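Putative modulator of DNA gyrase (Bacteroides thetaiotaomicron, PDB 1VPB) probably acts as a metallopeptidase of the U62 (PmbA/TldD) family and may modulate DNA gyrase. Local coordinates at residues A[99-102]-A[103-106]. Sequence-based numbering, arbitrary orientation.
Sequences DSTR and YLAK
Leu-104 N donates to Thr-101 O over 3.0 Å at an N-H...O angle of 154°, closing a type I beta turn where the chain leaves helix 87-101 for the loop that follows. One residue earlier, Tyr-103 N donates to Ser-100 O at 3.1 Å, the more bent bond of the two. Both bonds run from residue i+3 back to the carbonyl of residue i. The Tyr-103 ring folds back over the backbone of Asp-99 because CG lies beside the backbone N (chi1 -59°). Asp-99 O then sits over one face, 3.2 Å from Tyr-103 CE2. A serine in place of Tyr-103 would probably strip this cover from the Asp-99 carbonyl and lose the packing on Asp-139 of the second subunit. Arg-102 turns its side chain back along the helix, where NH1 meets Asp-99 OD1 at 2.9 Å, the oxygen only 6° out of the guanidinium plane. Asp-74 takes Arg-102 NE and Lys-95 pairs with Asp-99 OD2, so charges alternate along the chain of salt bridges. Leu-104 packs on Ile-142 of the second subunit, and Ala-105 N bonds to Asp-57 of that subunit. Backbone bonds and paired charges thus probably hold the exit from the helix, its departing loop set against the dimer partner.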
ATOM      1  N   ASP A  99      -9.041  24.847  14.902  1.00 29.14           N
ATOM      2  CA  ASP A  99      -9.128  26.076  14.136  1.00 29.91           C
ATOM      3  C   ASP A  99      -9.074  25.800  12.628  1.00 27.63           C
ATOM      4  O   ASP A  99      -9.796  26.397  11.871  1.00 29.92           O
ATOM      5  CB  ASP A  99      -8.069  27.009  14.584  1.00 34.36           C
ATOM      6  CG  ASP A  99      -8.341  27.606  15.966  1.00 40.31           C
ATOM      7  OD1 ASP A  99      -9.505  27.665  16.467  1.00 37.28           O
ATOM      8  OD2 ASP A  99      -7.388  28.074  16.611  1.00 44.90           O
ATOM      9  N   SER A 100      -8.300  24.785  12.236  1.00 29.76           N
ATOM     10  CA  SER A 100      -8.231  24.360  10.854  1.00 28.32           C
ATOM     11  C   SER A 100      -9.546  23.721  10.379  1.00 26.66           C
ATOM     12  O   SER A 100     -10.007  23.981   9.260  1.00 30.82           O
ATOM     13  CB  SER A 100      -7.099  23.370  10.710  1.00 31.39           C
ATOM     14  OG  SER A 100      -5.875  24.030  10.901  1.00 33.82           O
ATOM     15  N   THR A 101     -10.135  22.933  11.231  1.00 29.43           N
ATOM     16  CA  THR A 101     -11.395  22.234  10.935  1.00 29.02           C
ATOM     17  C   THR A 101     -12.482  23.245  10.670  1.00 30.00           C
ATOM     18  O   THR A 101     -13.301  23.082   9.773  1.00 28.51           O
ATOM     19  CB  THR A 101     -11.801  21.322  12.094  1.00 29.44           C
ATOM     20  OG1 THR A 101     -10.889  20.218  12.219  1.00 29.28           O
ATOM     21  CG2 THR A 101     -13.189  20.733  11.998  1.00 28.80           C
ATOM     22  N   ARG A 102     -12.472  24.324  11.448  1.00 28.20           N
ATOM     23  CA  ARG A 102     -13.521  25.341  11.271  1.00 27.15           C
ATOM     24  C   ARG A 102     -13.547  25.997   9.893  1.00 25.95           C
ATOM     25  O   ARG A 102     -14.532  26.622   9.466  1.00 27.07           O
ATOM     26  CB  ARG A 102     -13.374  26.394  12.367  1.00 28.41           C
ATOM     27  CG  ARG A 102     -14.596  27.276  12.530  1.00 30.31           C
ATOM     28  CD  ARG A 102     -14.502  28.369  13.601  1.00 29.65           C
ATOM     29  NE  ARG A 102     -14.463  27.839  14.970  1.00 27.90           N
ATOM     30  CZ  ARG A 102     -13.374  27.727  15.724  1.00 30.19           C
ATOM     31  NH1 ARG A 102     -12.171  28.039  15.290  1.00 28.66           N
ATOM     32  NH2 ARG A 102     -13.493  27.249  16.917  1.00 31.92           N
ATOM     33  N   TYR A 103     -12.403  25.978   9.194  1.00 27.56           N
ATOM     34  CA  TYR A 103     -12.345  26.520   7.852  1.00 27.77           C
ATOM     35  C   TYR A 103     -13.014  25.675   6.760  1.00 28.50           C
ATOM     36  O   TYR A 103     -13.290  26.185   5.609  1.00 27.74           O
ATOM     37  CB  TYR A 103     -10.912  26.804   7.440  1.00 28.18           C
ATOM     38  CG  TYR A 103     -10.199  27.788   8.355  1.00 30.33           C
ATOM     39  CD1 TYR A 103     -10.669  29.087   8.537  1.00 42.02           C
ATOM     40  CD2 TYR A 103      -9.045  27.428   8.942  1.00 34.62           C
ATOM     41  CE1 TYR A 103      -9.965  29.985   9.380  1.00 37.54           C
ATOM     42  CE2 TYR A 103      -8.342  28.304   9.761  1.00 38.17           C
ATOM     43  CZ  TYR A 103      -8.812  29.559   9.978  1.00 39.85           C
ATOM     44  OH  TYR A 103      -8.025  30.397  10.796  1.00 45.69           O
ATOM     45  N   LEU A 104     -13.302  24.439   7.089  1.00 29.44           N
ATOM     46  CA  LEU A 104     -14.034  23.540   6.176  1.00 29.96           C
ATOM     47  C   LEU A 104     -15.462  24.054   5.959  1.00 32.35           C
ATOM     48  O   LEU A 104     -15.971  24.858   6.752  1.00 30.21           O
ATOM     49  CB  LEU A 104     -14.114  22.145   6.760  1.00 28.46           C
ATOM     50  CG  LEU A 104     -12.806  21.415   6.958  1.00 32.21           C
ATOM     51  CD1 LEU A 104     -13.015  20.105   7.648  1.00 33.93           C
ATOM     52  CD2 LEU A 104     -12.005  21.267   5.709  1.00 32.98           C
ATOM     53  N   ALA A 105     -16.124  23.556   4.934  1.00 29.35           N
ATOM     54  CA  ALA A 105     -17.574  23.723   4.844  1.00 31.35           C
ATOM     55  C   ALA A 105     -18.225  22.866   5.841  1.00 31.23           C
ATOM     56  O   ALA A 105     -17.805  21.748   6.094  1.00 30.55           O
ATOM     57  CB  ALA A 105     -18.073  23.367   3.448  1.00 32.07           C
ATOM     58  N   LYS A 106     -19.281  23.370   6.467  1.00 29.97           N
ATOM     59  CA  LYS A 106     -19.955  22.546   7.438  1.00 31.05           C
ATOM     60  C   LYS A 106     -20.628  21.326   6.795  1.00 31.73           C
ATOM     61  O   LYS A 106     -21.010  21.334   5.623  1.00 31.49           O
ATOM     62  CB  LYS A 106     -20.950  23.379   8.267  1.00 34.52           C
ATOM     63  CG  LYS A 106     -22.103  23.841   7.560  1.00 36.82           C
ATOM     64  CD  LYS A 106     -22.945  24.829   8.455  1.00 36.52           C
ATOM     65  CE  LYS A 106     -24.283  25.001   7.721  1.00 39.64           C
ATOM     66  NZ  LYS A 106     -25.188  25.954   8.406  1.00 40.82           N
TER